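Local structure of aromatic-amino-acid:2-oxoglutarate transaminase (Candida albicans, 6HND) at residues 161-172 / 362-373; 283-291 / 431-439. The protein probably catalyses pyridoxal-phosphate-dependent transfer of amino groups between aromatic amino acids, or 2-aminoadipate, and their 2-oxo acid partners. All blocks are in the same frame, centred on the assembly; numbering follows the deposited sequence.

Contact 1 of 2, residues 161-172 / 362-373; sequences FITTGASDGLNK and VKNYSDVVNRGA. With PLP (pyridoxal-5'-phosphate), chain E.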
loop_
_atom_site.group_PDB
_atom_site.type_symbol
_atom_site.label_atom_id
_atom_site.label_comp_id
_atom_site.label_asym_id
_atom_site.label_seq_id
_atom_site.Cartn_x
_atom_site.Cartn_y
_atom_site.Cartn_z
ATOM N N PHE B 161 -13.077 -1.100 6.228
ATOM C CA PHE B 161 -12.225 -1.054 5.017
ATOM C C PHE B 161 -10.802 -1.481 5.404
ATOM O O PHE B 161 -10.201 -0.839 6.281
ATOM C CB PHE B 161 -12.231 0.363 4.460
ATOM C CG PHE B 161 -11.650 0.491 3.088
ATOM C CD1 PHE B 161 -10.287 0.643 2.911
ATOM C CD2 PHE B 161 -12.473 0.501 1.975
ATOM C CE1 PHE B 161 -9.759 0.786 1.641
ATOM C CE2 PHE B 161 -11.946 0.663 0.709
ATOM C CZ PHE B 161 -10.586 0.805 0.547
ATOM N N ILE B 162 -10.283 -2.526 4.772
ATOM C CA ILE B 162 -8.918 -3.037 5.062
ATOM C C ILE B 162 -7.911 -1.989 4.564
ATOM O O ILE B 162 -8.023 -1.557 3.394
ATOM C CB ILE B 162 -8.695 -4.416 4.427
ATOM C CG1 ILE B 162 -9.724 -5.440 4.900
ATOM C CG2 ILE B 162 -7.265 -4.881 4.672
ATOM C CD1 ILE B 162 -9.941 -5.454 6.411
ATOM N N THR B 163 -6.965 -1.616 5.435
ATOM C CA THR B 163 -5.854 -0.676 5.147
ATOM C C THR B 163 -4.511 -1.390 5.239
ATOM O O THR B 163 -4.476 -2.587 5.586
ATOM C CB THR B 163 -5.859 0.486 6.135
ATOM O OG1 THR B 163 -5.526 -0.091 7.402
ATOM C CG2 THR B 163 -7.199 1.196 6.184
ATOM N N THR B 164 -3.435 -0.657 4.988
ATOM C CA THR B 164 -2.061 -1.193 5.123
ATOM C C THR B 164 -1.457 -0.754 6.465
ATOM O O THR B 164 -0.243 -0.808 6.586
ATOM C CB THR B 164 -1.244 -0.852 3.874
ATOM O OG1 THR B 164 -1.200 0.557 3.607
ATOM C CG2 THR B 164 -1.820 -1.562 2.666
ATOM N N GLY B 165 -2.285 -0.371 7.436
ATOM C CA GLY B 165 -1.847 -0.016 8.800
ATOM C C GLY B 165 -2.470 1.269 9.294
ATOM O O GLY B 165 -3.322 1.837 8.608
ATOM N N ALA B 166 -2.032 1.746 10.446
ATOM C CA ALA B 166 -2.592 2.946 11.087
ATOM C C ALA B 166 -2.310 4.196 10.240
ATOM O O ALA B 166 -3.253 4.977 10.000
ATOM C CB ALA B 166 -2.046 3.071 12.479
ATOM N N SER B 167 -1.066 4.377 9.809
ATOM C CA SER B 167 -0.604 5.531 9.003
ATOM C C SER B 167 -1.366 5.586 7.669
ATOM O O SER B 167 -1.785 6.684 7.246
ATOM C CB SER B 167 0.891 5.464 8.825
ATOM O OG SER B 167 1.540 5.489 10.093
ATOM N N ASP B 168 -1.600 4.434 7.046
ATOM C CA ASP B 168 -2.495 4.328 5.876
ATOM C C ASP B 168 -3.940 4.784 6.217
ATOM O O ASP B 168 -4.543 5.568 5.405
ATOM C CB ASP B 168 -2.507 2.897 5.337
ATOM C CG ASP B 168 -3.205 2.869 3.996
ATOM O OD1 ASP B 168 -2.870 3.747 3.175
ATOM O OD2 ASP B 168 -4.099 2.006 3.798
ATOM N N GLY B 169 -4.515 4.287 7.320
ATOM C CA GLY B 169 -5.838 4.725 7.821
ATOM C C GLY B 169 -5.908 6.234 8.063
ATOM O O GLY B 169 -6.889 6.861 7.649
ATOM N N LEU B 170 -4.881 6.803 8.697
ATOM C CA LEU B 170 -4.778 8.253 9.015
ATOM C C LEU B 170 -4.686 9.109 7.742
ATOM O O LEU B 170 -5.240 10.222 7.717
ATOM C CB LEU B 170 -3.545 8.481 9.891
ATOM C CG LEU B 170 -3.605 7.883 11.296
ATOM C CD1 LEU B 170 -2.267 8.076 11.986
ATOM C CD2 LEU B 170 -4.744 8.493 12.098
ATOM N N ASN B 171 -3.989 8.638 6.721
ATOM C CA ASN B 171 -3.898 9.358 5.429
ATOM C C ASN B 171 -5.260 9.299 4.728
ATOM O O ASN B 171 -5.701 10.310 4.193
ATOM C CB ASN B 171 -2.776 8.811 4.557
ATOM C CG ASN B 171 -2.643 9.639 3.304
ATOM O OD1 ASN B 171 -2.411 10.854 3.427
ATOM N ND2 ASN B 171 -2.810 9.005 2.138
ATOM N N LYS B 172 -5.907 8.146 4.770
ATOM C CA LYS B 172 -7.268 7.956 4.238
ATOM C C LYS B 172 -8.223 8.944 4.928
ATOM O O LYS B 172 -9.061 9.543 4.245
ATOM C CB LYS B 172 -7.640 6.487 4.419
ATOM C CG LYS B 172 -6.986 5.527 3.422
ATOM C CD LYS B 172 -7.138 4.048 3.827
ATOM C CE LYS B 172 -7.111 3.114 2.640
ATOM N NZ LYS B 172 -5.819 3.144 1.891
ATOM N N VAL B 362 -13.276 6.831 0.729
ATOM C CA VAL B 362 -11.927 6.237 0.995
ATOM C C VAL B 362 -11.605 5.212 -0.108
ATOM O O VAL B 362 -10.432 5.175 -0.622
ATOM C CB VAL B 362 -11.786 5.634 2.405
ATOM C CG1 VAL B 362 -10.487 4.866 2.565
ATOM C CG2 VAL B 362 -11.869 6.688 3.495
ATOM N N LYS B 363 -12.583 4.411 -0.497
ATOM C CA LYS B 363 -12.410 3.393 -1.563
ATOM C C LYS B 363 -11.900 4.075 -2.837
ATOM O O LYS B 363 -10.898 3.575 -3.421
ATOM C CB LYS B 363 -13.697 2.614 -1.844
ATOM C CG LYS B 363 -13.487 1.358 -2.682
ATOM C CD LYS B 363 -14.352 1.256 -3.922
ATOM C CE LYS B 363 -13.591 0.815 -5.166
ATOM N NZ LYS B 363 -13.849 1.693 -6.341
ATOM N N ASN B 364 -12.530 5.179 -3.255
ATOM C CA ASN B 364 -12.165 5.850 -4.526
ATOM C C ASN B 364 -10.750 6.417 -4.388
ATOM O O ASN B 364 -10.031 6.404 -5.420
ATOM C CB ASN B 364 -13.214 6.868 -4.983
ATOM C CG ASN B 364 -14.570 6.259 -5.325
ATOM O OD1 ASN B 364 -14.662 5.116 -5.765
ATOM N ND2 ASN B 364 -15.640 7.014 -5.099
ATOM N N TYR B 365 -10.346 6.899 -3.191
ATOM C CA TYR B 365 -8.963 7.404 -2.917
ATOM C C TYR B 365 -7.956 6.252 -3.032
ATOM O O TYR B 365 -6.890 6.430 -3.641
ATOM C CB TYR B 365 -8.828 7.992 -1.510
ATOM C CG TYR B 365 -7.490 8.621 -1.182
ATOM C CD1 TYR B 365 -6.824 9.415 -2.100
ATOM C CD2 TYR B 365 -6.902 8.452 0.057
ATOM C CE1 TYR B 365 -5.636 10.049 -1.789
ATOM C CE2 TYR B 365 -5.707 9.066 0.385
ATOM C CZ TYR B 365 -5.080 9.890 -0.534
ATOM O OH TYR B 365 -3.898 10.498 -0.237
ATOM N N SER B 366 -8.269 5.102 -2.433
ATOM C CA SER B 366 -7.372 3.924 -2.412
ATOM C C SER B 366 -7.088 3.498 -3.852
ATOM O O SER B 366 -5.930 3.113 -4.159
ATOM C CB SER B 366 -7.985 2.834 -1.617
ATOM O OG SER B 366 -8.274 3.308 -0.321
ATOM N N ASP B 367 -8.112 3.581 -4.702
ATOM C CA ASP B 367 -8.025 3.214 -6.130
ATOM C C ASP B 367 -6.946 4.067 -6.817
ATOM O O ASP B 367 -6.421 3.631 -7.833
ATOM C CB ASP B 367 -9.384 3.372 -6.804
ATOM C CG ASP B 367 -10.339 2.190 -6.665
ATOM O OD1 ASP B 367 -9.885 1.057 -6.323
ATOM O OD2 ASP B 367 -11.547 2.426 -6.906
ATOM N N VAL B 368 -6.622 5.250 -6.293
ATOM C CA VAL B 368 -5.559 6.111 -6.876
ATOM C C VAL B 368 -4.188 5.761 -6.284
ATOM O O VAL B 368 -3.267 5.422 -7.079
ATOM C CB VAL B 368 -5.903 7.593 -6.687
ATOM C CG1 VAL B 368 -4.845 8.478 -7.325
ATOM C CG2 VAL B 368 -7.290 7.913 -7.228
ATOM N N VAL B 369 -4.041 5.820 -4.958
ATOM C CA VAL B 369 -2.720 5.941 -4.285
ATOM C C VAL B 369 -2.309 4.664 -3.539
ATOM O O VAL B 369 -1.111 4.581 -3.197
ATOM C CB VAL B 369 -2.688 7.144 -3.323
ATOM C CG1 VAL B 369 -3.171 8.432 -3.980
ATOM C CG2 VAL B 369 -3.441 6.872 -2.029
ATOM N N ASN B 370 -3.223 3.737 -3.231
ATOM C CA ASN B 370 -2.877 2.489 -2.490
ATOM C C ASN B 370 -3.899 1.401 -2.840
ATOM O O ASN B 370 -4.887 1.249 -2.085
ATOM C CB ASN B 370 -2.773 2.742 -0.980
ATOM C CG ASN B 370 -2.222 1.557 -0.223
ATOM O OD1 ASN B 370 -1.986 0.518 -0.828
ATOM N ND2 ASN B 370 -2.053 1.682 1.092
ATOM N N ARG B 371 -3.645 0.661 -3.923
ATOM C CA ARG B 371 -4.629 -0.275 -4.554
ATOM C C ARG B 371 -4.619 -1.649 -3.859
ATOM O O ARG B 371 -4.415 -2.669 -4.527
ATOM C CB ARG B 371 -4.374 -0.364 -6.061
ATOM C CG ARG B 371 -4.770 0.913 -6.781
ATOM C CD ARG B 371 -4.187 0.991 -8.175
ATOM N NE ARG B 371 -4.770 0.010 -9.104
ATOM C CZ ARG B 371 -5.953 0.131 -9.696
ATOM N NH1 ARG B 371 -6.716 1.180 -9.444
ATOM N NH2 ARG B 371 -6.384 -0.809 -10.511
ATOM N N GLY B 372 -4.842 -1.661 -2.547
ATOM C CA GLY B 372 -5.093 -2.898 -1.791
ATOM C C GLY B 372 -3.957 -3.261 -0.862
ATOM O O GLY B 372 -2.756 -3.151 -1.265
ATOM N N ALA B 373 -4.331 -3.685 0.341
ATOM C CA ALA B 373 -3.459 -4.457 1.244
ATOM C C ALA B 373 -3.089 -5.774 0.567
ATOM O O ALA B 373 -3.940 -6.340 -0.123
ATOM C CB ALA B 373 -4.141 -4.695 2.563
HETATM N N1 PLP E . -0.518 6.096 15.413
HETATM C C2 PLP E . 0.039 5.920 16.604
HETATM C C2A PLP E . -0.491 6.743 17.728
HETATM C C3 PLP E . 1.070 4.959 16.792
HETATM O O3 PLP E . 1.618 4.799 18.034
HETATM C C4 PLP E . 1.521 4.193 15.684
HETATM C C4A PLP E . 2.525 3.124 15.900
HETATM C C5 PLP E . 0.891 4.401 14.439
HETATM C C6 PLP E . -0.089 5.361 14.364
HETATM C C5A PLP E . 1.336 3.728 13.166
HETATM O O4P PLP E . 0.943 2.337 13.027
HETATM P P PLP E . 1.267 1.547 11.649
HETATM O O1P PLP E . 1.104 2.547 10.512
HETATM O O2P PLP E . 0.240 0.418 11.712
HETATM O O3P PLP E . 2.675 1.059 11.757
HETATM O O HOH W 1 -5.871 0.765 0.515
#

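Contact 2 of 2, residues 283-291 / 431-439; sequences YGYLTLPKY and IDPKAGMFV. With PLP (pyridoxal-5'-phosphate), chain E.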
loop_
_atom_site.group_PDB
_atom_site.type_symbol
_atom_site.label_atom_id
_atom_site.label_comp_id
_atom_site.label_asym_id
_atom_site.label_seq_id
_atom_site.Cartn_x
_atom_site.Cartn_y
_atom_site.Cartn_z
ATOM N N TYR B 283 -3.211 0.648 20.289
ATOM C CA TYR B 283 -2.920 -0.235 21.464
ATOM C C TYR B 283 -3.855 0.043 22.652
ATOM O O TYR B 283 -3.468 -0.309 23.783
ATOM C CB TYR B 283 -1.456 -0.082 21.901
ATOM C CG TYR B 283 -0.934 1.305 21.650
ATOM C CD1 TYR B 283 -1.667 2.387 22.083
ATOM C CD2 TYR B 283 0.218 1.530 20.912
ATOM C CE1 TYR B 283 -1.262 3.673 21.803
ATOM C CE2 TYR B 283 0.623 2.817 20.597
ATOM C CZ TYR B 283 -0.135 3.888 21.039
ATOM O OH TYR B 283 0.214 5.186 20.802
ATOM N N GLY B 284 -5.057 0.576 22.401
ATOM C CA GLY B 284 -6.079 0.831 23.431
ATOM C C GLY B 284 -6.602 -0.468 24.008
ATOM O O GLY B 284 -7.299 -0.421 25.034
ATOM N N TYR B 285 -6.314 -1.594 23.363
ATOM C CA TYR B 285 -6.720 -2.927 23.872
ATOM C C TYR B 285 -5.740 -3.352 24.966
ATOM O O TYR B 285 -6.131 -4.165 25.821
ATOM C CB TYR B 285 -6.838 -3.971 22.762
ATOM C CG TYR B 285 -7.885 -3.629 21.741
ATOM C CD1 TYR B 285 -9.220 -3.715 22.071
ATOM C CD2 TYR B 285 -7.555 -3.227 20.458
ATOM C CE1 TYR B 285 -10.210 -3.402 21.164
ATOM C CE2 TYR B 285 -8.546 -2.914 19.536
ATOM C CZ TYR B 285 -9.879 -2.991 19.896
ATOM O OH TYR B 285 -10.892 -2.674 19.046
ATOM N N LEU B 286 -4.527 -2.790 24.965
ATOM C CA LEU B 286 -3.484 -3.097 25.987
ATOM C C LEU B 286 -3.719 -2.205 27.207
ATOM O O LEU B 286 -2.987 -1.240 27.382
ATOM C CB LEU B 286 -2.109 -2.898 25.353
ATOM C CG LEU B 286 -1.881 -3.704 24.073
ATOM C CD1 LEU B 286 -0.557 -3.322 23.427
ATOM C CD2 LEU B 286 -1.953 -5.212 24.330
ATOM N N THR B 287 -4.761 -2.506 27.989
ATOM C CA THR B 287 -5.166 -1.738 29.192
ATOM C C THR B 287 -4.217 -2.158 30.316
ATOM O O THR B 287 -3.911 -3.354 30.394
ATOM C CB THR B 287 -6.649 -1.950 29.538
ATOM O OG1 THR B 287 -6.840 -3.351 29.770
ATOM C CG2 THR B 287 -7.583 -1.483 28.444
ATOM N N LEU B 288 -3.735 -1.205 31.118
ATOM C CA LEU B 288 -2.698 -1.466 32.150
ATOM C C LEU B 288 -3.244 -1.040 33.503
ATOM O O LEU B 288 -3.616 0.123 33.655
ATOM C CB LEU B 288 -1.429 -0.682 31.798
ATOM C CG LEU B 288 -0.934 -0.802 30.362
ATOM C CD1 LEU B 288 0.238 0.131 30.130
ATOM C CD2 LEU B 288 -0.552 -2.232 30.035
ATOM N N PRO B 289 -3.311 -1.944 34.507
ATOM C CA PRO B 289 -3.690 -1.559 35.864
ATOM C C PRO B 289 -2.670 -0.571 36.444
ATOM O O PRO B 289 -1.501 -0.588 36.002
ATOM C CB PRO B 289 -3.717 -2.841 36.704
ATOM C CG PRO B 289 -3.352 -3.977 35.763
ATOM C CD PRO B 289 -2.989 -3.367 34.415
ATOM N N LYS B 290 -3.116 0.284 37.372
ATOM C CA LYS B 290 -2.245 1.342 37.955
ATOM C C LYS B 290 -1.069 0.680 38.692
ATOM O O LYS B 290 -1.183 -0.479 39.153
ATOM C CB LYS B 290 -3.052 2.362 38.766
ATOM C CG LYS B 290 -3.441 2.015 40.190
ATOM C CD LYS B 290 -3.621 3.278 41.040
ATOM C CE LYS B 290 -4.796 3.211 41.997
ATOM N NZ LYS B 290 -4.647 2.123 42.997
ATOM N N TYR B 291 0.070 1.353 38.706
ATOM C CA TYR B 291 1.337 0.801 39.234
ATOM C C TYR B 291 1.139 0.221 40.641
ATOM O O TYR B 291 0.546 0.884 41.516
ATOM C CB TYR B 291 2.427 1.871 39.283
ATOM C CG TYR B 291 3.662 1.426 40.006
ATOM C CD1 TYR B 291 4.644 0.721 39.337
ATOM C CD2 TYR B 291 3.849 1.705 41.354
ATOM C CE1 TYR B 291 5.789 0.293 39.990
ATOM C CE2 TYR B 291 5.003 1.302 42.015
ATOM C CZ TYR B 291 5.962 0.571 41.334
ATOM O OH TYR B 291 7.088 0.134 41.956
ATOM N N ILE B 431 4.413 9.897 34.540
ATOM C CA ILE B 431 2.964 9.605 34.389
ATOM C C ILE B 431 2.803 8.083 34.293
ATOM O O ILE B 431 3.474 7.492 33.439
ATOM C CB ILE B 431 2.366 10.308 33.162
ATOM C CG1 ILE B 431 2.756 11.790 33.089
ATOM C CG2 ILE B 431 0.855 10.113 33.157
ATOM C CD1 ILE B 431 2.400 12.585 34.335
ATOM N N ASP B 432 1.935 7.510 35.128
ATOM C CA ASP B 432 1.438 6.117 35.042
ATOM C C ASP B 432 0.464 6.007 33.863
ATOM O O ASP B 432 -0.662 6.493 33.940
ATOM C CB ASP B 432 0.808 5.694 36.372
ATOM C CG ASP B 432 0.679 4.186 36.551
ATOM O OD1 ASP B 432 1.203 3.426 35.703
ATOM O OD2 ASP B 432 0.021 3.777 37.532
ATOM N N PRO B 433 0.862 5.388 32.723
ATOM C CA PRO B 433 -0.046 5.195 31.588
ATOM C C PRO B 433 -1.112 4.136 31.883
ATOM O O PRO B 433 -0.799 3.169 32.543
ATOM C CB PRO B 433 0.867 4.670 30.486
ATOM C CG PRO B 433 1.935 3.892 31.267
ATOM C CD PRO B 433 2.172 4.758 32.485
ATOM N N LYS B 434 -2.327 4.353 31.372
ATOM C CA LYS B 434 -3.501 3.470 31.571
ATOM C C LYS B 434 -3.598 2.483 30.424
ATOM O O LYS B 434 -4.366 1.503 30.567
ATOM C CB LYS B 434 -4.781 4.293 31.671
ATOM C CG LYS B 434 -4.845 5.210 32.882
ATOM C CD LYS B 434 -6.247 5.503 33.336
ATOM C CE LYS B 434 -6.512 6.964 33.656
ATOM N NZ LYS B 434 -5.344 7.670 34.222
ATOM N N ALA B 435 -2.812 2.676 29.360
ATOM C CA ALA B 435 -2.804 1.734 28.217
ATOM C C ALA B 435 -1.557 1.919 27.372
ATOM O O ALA B 435 -0.948 3.005 27.443
ATOM C CB ALA B 435 -4.055 1.910 27.397
ATOM N N GLY B 436 -1.198 0.867 26.633
ATOM C CA GLY B 436 -0.234 0.908 25.513
ATOM C C GLY B 436 1.201 0.632 25.934
ATOM O O GLY B 436 1.411 -0.251 26.800
ATOM N N MET B 437 2.152 1.337 25.310
ATOM C CA MET B 437 3.594 0.993 25.345
ATOM C C MET B 437 4.466 2.212 25.694
ATOM O O MET B 437 5.723 2.051 25.677
ATOM C CB MET B 437 4.037 0.381 24.008
ATOM C CG MET B 437 3.785 1.261 22.777
ATOM S SD MET B 437 4.502 0.618 21.223
ATOM C CE MET B 437 3.790 -1.024 21.171
ATOM N N PHE B 438 3.878 3.375 26.012
ATOM C CA PHE B 438 4.642 4.642 26.203
ATOM C C PHE B 438 4.497 5.179 27.640
ATOM O O PHE B 438 3.422 5.081 28.252
ATOM C CB PHE B 438 4.241 5.697 25.165
ATOM C CG PHE B 438 4.512 5.295 23.732
ATOM C CD1 PHE B 438 5.764 4.853 23.340
ATOM C CD2 PHE B 438 3.517 5.389 22.771
ATOM C CE1 PHE B 438 6.000 4.471 22.035
ATOM C CE2 PHE B 438 3.748 4.993 21.469
ATOM C CZ PHE B 438 4.985 4.520 21.106
ATOM N N VAL B 439 5.601 5.728 28.160
ATOM C CA VAL B 439 5.690 6.450 29.463
ATOM C C VAL B 439 6.178 7.875 29.219
ATOM O O VAL B 439 7.262 8.029 28.605
ATOM C CB VAL B 439 6.631 5.742 30.434
ATOM C CG1 VAL B 439 6.726 6.513 31.735
ATOM C CG2 VAL B 439 6.195 4.317 30.710
HETATM N N1 PLP E . -0.518 6.096 15.413
HETATM C C2 PLP E . 0.039 5.920 16.604
HETATM C C2A PLP E . -0.491 6.743 17.728
HETATM C C3 PLP E . 1.070 4.959 16.792
HETATM O O3 PLP E . 1.618 4.799 18.034
HETATM C C4 PLP E . 1.521 4.193 15.684
HETATM C C4A PLP E . 2.525 3.124 15.900
HETATM C C5 PLP E . 0.891 4.401 14.439
HETATM C C6 PLP E . -0.089 5.361 14.364
HETATM C C5A PLP E . 1.336 3.728 13.166
HETATM O O4P PLP E . 0.943 2.337 13.027
HETATM P P PLP E . 1.267 1.547 11.649
HETATM O O1P PLP E . 1.104 2.547 10.512
HETATM O O2P PLP E . 0.240 0.418 11.712
HETATM O O3P PLP E . 2.675 1.059 11.757
HETATM O O HOH W 2 -1.920 2.212 34.624
#

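Contact 1 of 2, residues 161-172 / 362-373
Lys172, in the helix that starts at the cofactor phosphate, lies across Val362 of the helix ending at Val369. Its CB, CG and CD each pass close to one methyl, Val362 CG1, which is 3.7 Å from CG. CE comes next, 3.2 Å from Ser366 OG. There the chain bends (chi4 63°), and the turn carries NZ to Asp168 one helical turn back, in a salt bridge of 2.8 Å to OD2. The same ammonium donates to a water that in turn donates to Asn370 O, so a buried lysine ties its own helix to the end of the other. Asp168 OD2 also takes the backbone N-H of Thr164, the two donors arriving from opposite faces of the carboxylate. Its other oxygen, OD1, is met from above the carboxylate plane by Asn370 ND2 at 3.0 Å. ND2 spends its second proton on Thr164 OG1, 2.9 Å away and practically in the amide plane, though the bond is bent to 136°. Farther along, Asn171 ND2 donates to Tyr365 OH, tilted from the amide plane. Phe161 turns one face to Val362 CG1. This network backs the phosphate-binding turn of the aminotransferase: Ala166 N reaches PLP O2P with an almost straight bond, while Ser167 binds O1P through both N and OG. Asn370 meets Asn370 of the second subunit. Within the chain, strand 158-163 pairs with strand 350-355 at the edge of the large mixed sheet, and helix 193-200 packs against Leu170 and Tyr365.

Contact 2 of 2, residues 283-291 / 431-439
Tyr283 and Phe438 meet beside the pyridoxal phosphate of this aminotransferase fold, where the loop after strand 276-280 is held to the segment leading into strand 438-443. Their planes are nearly perpendicular, at 89°, but the approach is oblique, with Tyr283 CE2 3.9 Å from Phe438 CE2. Tyr283 OH lies in the plane of the Phe438 ring, at its edge, and shares a 3.1 Å hydrogen bond with PLP O3; Asn252 ND2 is also hydrogen-bonded to the cofactor. Met437 runs across Tyr283 at about a right angle. Its CG sits over the centre of the Phe438 ring and touches Tyr283 CD2, and SD makes an oblique Met-aromatic contact with the tyrosine. Gly436 CA packs against the start of the Tyr283 side chain, 3.9 Å from CB. Beyond the rings the backbones form a single bridge between Thr287 and Ala435: Gly436 N donates to Leu286 O and Leu288 N to Lys434 O. Leu288, with CG beside its backbone N (chi1 -48°), places CD1 3.6 Å from Gly436 O, with Pro433 CG a little farther off. Thr287 OG1 is bound by Arg403 of helix 392-418. At the far end Asp432, whose OD1 pairs with Lys410, takes Tyr291 N on the syn side of OD2, a nearly straight bond (173°) of 2.7 Å.

Overall arrangement
Both contacts are largely buried and reach the same cofactor from different ends: contact 1 supplies backbone and hydroxyl donors to the phosphate, contact 2 a tyrosine hydroxyl to O3 of the pyridine ring. Their centres lie 28 Å apart, on opposite sides of the chain's centre, and they do not touch. Contact 1 works through buried charged and amide side chains between its helical parts, and apolar contacts at the edge strand of the large mixed sheet. Contact 2 joins irregular loops, one of them entering the four-stranded antiparallel sheet, mainly through backbone bonds and through aromatic and aliphatic packing, and its Lys290 and Lys434 are exposed. Each also meets the second subunit, whose Tyr130 binds this PLP.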